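Local structure of 182aa long hypothetical protein (Pyrococcus horikoshii, 2GAN) at the interface of chains A and B. The protein belongs to the GNAT acetyltransferase family and probably transfers an acetyl group from acetyl-CoA to an acceptor substrate. Numbering follows the deposited sequence. Chains: chain A/B, 182aa long hypothetical protein.

Contact 1: the interface of chains A and B. Residues chain A 146, 148; chain B 148, 154, 170-172, 174.
A:Thr146 and B:Val172 join the chains by an antiparallel beta bridge between the end of strand 141-146 of chain A and the start of strand 172-176 of chain B. The amide N of B:Val172 gives the backbone oxygen O of A:Thr146 a hydrogen bond of 2.9 Å. The return bond, from A:Thr146 N to B:Val172 O, is 3.1 Å and completes the bridge. Both beta-branched residues suit extended chains.

The two branches of A:Thr146 do different work. With chi1 at 68°, OG1 sits between the backbone N and the carbonyl carbon and reaches helix 152-159 of chain B, where it donates to the hydroxyl OG of B:Ser154 at 2.9 Å. A water ties the same two hydroxyls together, so direct and water-mediated links form a small triangle. A serine suits this spot because its short side chain keeps a hydroxyl near the helix start and can accept from the threonine while also meeting the water. The methyl CG2 instead packs snugly against CD1 of B:Leu174, 3.5 Å away, the two side chains crossing at about a right angle. Threonine thus serves a polar and an apolar neighbour at once.

Further out, A:Pro148 begins the 3-10 turn 148-150. The chain turns into the 3-10 element here, and proline, with no N-H to donate, suits the end of the pairing. Its ring offers carbon instead: CD faces the backbone of B:Phe171, 3.9 Å from its CA. The methyl CG1 of B:Val172 is also modelled near CD, but its placement is doubtful. The backbone of B:Phe171 leads directly into the bridging strand. At the other end of the A:Pro148 ring, CB meets CB of B:Pro148 at 3.8 Å.

Contact 2: the interface of chains A and B. Residues chain A 147-148, 151, 170, 172; chain B 147-148, 151, 172.
The 3-10 turns 148-150 of the two GNAT-family chains face each other about the two-fold axis, and the residues that follow them, A:Glu151 and B:Glu151, come together with their CA atoms 3.8 Å apart. Each glutamate lays its aliphatic CB and CG against the partner. CB of A:Glu151 packs on CA of B:Glu151 at 4.0 Å. CG of A:Glu151 abuts the backbone oxygen O of B:Phe147 at 3.3 Å, and CG of B:Glu151 repeats this approach to O of A:Phe147. In A:Glu151 the CG is anti to the backbone N (chi1 -177°), which extends it across to the opposite turn; a bend at chi2, -84°, then takes the carboxylate away from that line. Glutamate fits here because its CB can pack close to the axis while the longer chain bends off beyond CG.

To one side, CG2 of A:Val172 presses on the ring of B:Pro148, tightly at CD (3.4 Å) and nearly as closely at CG. Proline provides a rigid carbon surface for this branched neighbour. With CG1 of A:Val172 anti to the backbone N (chi1 176°), CG2 lies beside that N, anti to the carbonyl carbon, and is the branch that meets the proline. The backbone O of A:Glu170, a poorly ordered residue, also approaches CD of B:Pro148 at 3.5 Å.

Contact 1: the interface of chains A and B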
loop_
_atom_site.group_PDB
_atom_site.type_symbol
_atom_site.label_atom_id
_atom_site.label_comp_id
_atom_site.label_asym_id
_atom_site.label_seq_id
_atom_site.Cartn_x
_atom_site.Cartn_y
_atom_site.Cartn_z
ATOM N N THR A 146 -7.868 8.750 -0.095
ATOM C CA THR A 146 -6.998 7.606 -0.300
ATOM C C THR A 146 -7.866 6.398 -0.586
ATOM O O THR A 146 -9.017 6.338 -0.176
ATOM C CB THR A 146 -6.131 7.315 0.938
ATOM O OG1 THR A 146 -6.976 6.872 2.001
ATOM C CG2 THR A 146 -5.390 8.560 1.367
ATOM N N PRO A 148 -8.010 2.517 0.089
ATOM C CA PRO A 148 -7.496 1.339 0.797
ATOM C C PRO A 148 -7.336 0.056 -0.020
ATOM O O PRO A 148 -6.469 -0.759 0.284
ATOM C CB PRO A 148 -8.469 1.188 1.976
ATOM C CG PRO A 148 -9.738 1.760 1.448
ATOM C CD PRO A 148 -9.285 2.973 0.674
ATOM N N PRO B 148 -5.715 -2.485 5.663
ATOM C CA PRO B 148 -5.953 -1.324 4.790
ATOM C C PRO B 148 -5.205 -0.031 5.122
ATOM O O PRO B 148 -4.872 0.736 4.222
ATOM C CB PRO B 148 -7.477 -1.158 4.831
ATOM C CG PRO B 148 -7.881 -1.841 6.127
ATOM C CD PRO B 148 -6.986 -3.039 6.157
ATOM N N SER B 154 -2.227 6.508 2.545
ATOM C CA SER B 154 -2.742 6.609 3.905
ATOM C C SER B 154 -1.601 6.590 4.918
ATOM O O SER B 154 -1.492 7.483 5.762
ATOM C CB SER B 154 -3.685 5.440 4.223
ATOM O OG SER B 154 -4.896 5.520 3.503
ATOM N N GLU B 170 -15.145 2.556 -1.210
ATOM C CA GLU B 170 -14.043 2.656 -2.163
ATOM C C GLU B 170 -12.965 3.682 -1.809
ATOM O O GLU B 170 -11.949 3.764 -2.494
ATOM C CB GLU B 170 -14.589 2.952 -3.564
ATOM C CG GLU B 170 -15.567 1.891 -4.076
ATOM C CD GLU B 170 -16.121 2.212 -5.458
ATOM O OE1 GLU B 170 -16.514 3.377 -5.694
ATOM O OE2 GLU B 170 -16.178 1.292 -6.302
ATOM N N PHE B 171 -13.166 4.460 -0.749
ATOM C CA PHE B 171 -12.157 5.446 -0.379
ATOM C C PHE B 171 -12.298 5.919 1.056
ATOM O O PHE B 171 -13.317 5.693 1.694
ATOM C CB PHE B 171 -12.229 6.660 -1.319
ATOM C CG PHE B 171 -13.564 7.365 -1.305
ATOM C CD1 PHE B 171 -14.578 6.986 -2.184
ATOM C CD2 PHE B 171 -13.818 8.386 -0.391
ATOM C CE1 PHE B 171 -15.830 7.612 -2.151
ATOM C CE2 PHE B 171 -15.066 9.020 -0.346
ATOM C CZ PHE B 171 -16.078 8.630 -1.229
ATOM N N VAL B 172 -11.264 6.574 1.569
ATOM C CA VAL B 172 -11.320 7.102 2.924
ATOM C C VAL B 172 -10.765 8.523 2.918
ATOM O O VAL B 172 -9.690 8.779 2.380
ATOM C CB VAL B 172 -10.553 6.190 3.933
ATOM C CG1 VAL B 172 -9.296 5.632 3.298
ATOM C CG2 VAL B 172 -10.206 6.983 5.191
ATOM N N LEU B 174 -9.139 11.872 4.570
ATOM C CA LEU B 174 -8.289 12.234 5.706
ATOM C C LEU B 174 -8.149 13.745 5.830
ATOM O O LEU B 174 -8.024 14.456 4.834
ATOM C CB LEU B 174 -6.894 11.610 5.580
ATOM C CG LEU B 174 -6.765 10.089 5.627
ATOM C CD1 LEU B 174 -7.090 9.519 4.260
ATOM C CD2 LEU B 174 -5.342 9.709 6.017
HETATM O O HOH W 1 -6.373 4.197 1.627
#

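Contact 2: the interface of chains A and B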
loop_
_atom_site.group_PDB
_atom_site.type_symbol
_atom_site.label_atom_id
_atom_site.label_comp_id
_atom_site.label_asym_id
_atom_site.label_seq_id
_atom_site.Cartn_x
_atom_site.Cartn_y
_atom_site.Cartn_z
ATOM N N PHE A 147 -7.285 5.431 -1.269
ATOM C CA PHE A 147 -7.998 4.231 -1.654
ATOM C C PHE A 147 -7.392 2.997 -0.999
ATOM O O PHE A 147 -6.396 2.459 -1.469
ATOM C CB PHE A 147 -7.935 4.133 -3.165
ATOM C CG PHE A 147 -8.264 5.428 -3.851
ATOM C CD1 PHE A 147 -9.563 5.929 -3.823
ATOM C CD2 PHE A 147 -7.276 6.156 -4.505
ATOM C CE1 PHE A 147 -9.875 7.134 -4.435
ATOM C CE2 PHE A 147 -7.575 7.365 -5.121
ATOM C CZ PHE A 147 -8.879 7.857 -5.089
ATOM N N PRO A 148 -8.010 2.517 0.089
ATOM C CA PRO A 148 -7.496 1.339 0.797
ATOM C C PRO A 148 -7.336 0.056 -0.020
ATOM O O PRO A 148 -6.469 -0.759 0.284
ATOM C CB PRO A 148 -8.469 1.188 1.976
ATOM C CG PRO A 148 -9.738 1.760 1.448
ATOM C CD PRO A 148 -9.285 2.973 0.674
ATOM N N GLU A 151 -3.821 -1.117 -0.947
ATOM C CA GLU A 151 -2.833 -1.595 0.019
ATOM C C GLU A 151 -2.095 -2.730 -0.674
ATOM O O GLU A 151 -2.713 -3.578 -1.315
ATOM C CB GLU A 151 -3.528 -2.099 1.285
ATOM C CG GLU A 151 -2.590 -2.568 2.399
ATOM C CD GLU A 151 -2.138 -4.014 2.229
ATOM O OE1 GLU A 151 -2.935 -4.851 1.748
ATOM O OE2 GLU A 151 -0.987 -4.324 2.595
ATOM N N GLU A 170 -9.841 -3.305 12.175
ATOM C CA GLU A 170 -8.846 -2.656 11.326
ATOM C C GLU A 170 -8.313 -3.600 10.247
ATOM O O GLU A 170 -7.303 -3.298 9.606
ATOM C CB GLU A 170 -7.656 -2.165 12.159
ATOM C CG GLU A 170 -8.010 -1.353 13.401
ATOM C CD GLU A 170 -6.823 -0.545 13.922
ATOM O OE1 GLU A 170 -5.715 -1.119 14.074
ATOM O OE2 GLU A 170 -7.001 0.667 14.190
ATOM N N VAL A 172 -8.967 -6.533 6.835
ATOM C CA VAL A 172 -9.762 -6.883 5.667
ATOM C C VAL A 172 -9.468 -8.331 5.294
ATOM O O VAL A 172 -8.433 -8.616 4.702
ATOM C CB VAL A 172 -9.409 -5.999 4.460
ATOM C CG1 VAL A 172 -10.181 -6.474 3.241
ATOM C CG2 VAL A 172 -9.725 -4.544 4.760
ATOM N N PHE B 147 -4.164 -5.350 6.085
ATOM C CA PHE B 147 -4.362 -4.146 6.886
ATOM C C PHE B 147 -4.478 -2.918 5.969
ATOM O O PHE B 147 -3.472 -2.359 5.536
ATOM C CB PHE B 147 -3.178 -3.984 7.849
ATOM C CG PHE B 147 -2.834 -5.248 8.597
ATOM C CD1 PHE B 147 -3.692 -5.759 9.566
ATOM C CD2 PHE B 147 -1.668 -5.949 8.307
ATOM C CE1 PHE B 147 -3.395 -6.953 10.232
ATOM C CE2 PHE B 147 -1.363 -7.142 8.967
ATOM C CZ PHE B 147 -2.229 -7.642 9.930
ATOM N N PRO B 148 -5.715 -2.485 5.663
ATOM C CA PRO B 148 -5.953 -1.324 4.790
ATOM C C PRO B 148 -5.205 -0.031 5.122
ATOM O O PRO B 148 -4.872 0.736 4.222
ATOM C CB PRO B 148 -7.477 -1.158 4.831
ATOM C CG PRO B 148 -7.881 -1.841 6.127
ATOM C CD PRO B 148 -6.986 -3.039 6.157
ATOM N N GLU B 151 -1.945 1.124 3.298
ATOM C CA GLU B 151 -1.963 1.583 1.907
ATOM C C GLU B 151 -0.975 2.750 1.828
ATOM O O GLU B 151 -1.011 3.653 2.661
ATOM C CB GLU B 151 -3.380 2.022 1.508
ATOM C CG GLU B 151 -3.507 2.536 0.076
ATOM C CD GLU B 151 -3.177 4.012 -0.038
ATOM O OE1 GLU B 151 -2.412 4.393 -0.946
ATOM O OE2 GLU B 151 -3.687 4.795 0.782
ATOM N N VAL B 172 -11.264 6.574 1.569
ATOM C CA VAL B 172 -11.320 7.102 2.924
ATOM C C VAL B 172 -10.765 8.523 2.918
ATOM O O VAL B 172 -9.690 8.779 2.380
ATOM C CB VAL B 172 -10.553 6.190 3.933
ATOM C CG1 VAL B 172 -9.296 5.632 3.298
ATOM C CG2 VAL B 172 -10.206 6.983 5.191
#

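Contact 1 and contact 2 are neighbouring patches of one two-fold symmetric interface, with the centres of their C-alpha atoms about 6 Å apart. The two prolines that start the 3-10 turns, A:Pro148 and B:Pro148, and B:Val172, the first residue of strand 172-176, belong to both: contact 1 runs outward into paired strands, whereas contact 2 gathers around the axis. The bridge and its twin pair strand 141-146 of each chain with strand 172-176 of the other, which may reflect an exchange of C-terminal segments. This mutual pairing suggests a genuine dimer, although the structure alone does not prove that it forms in solution.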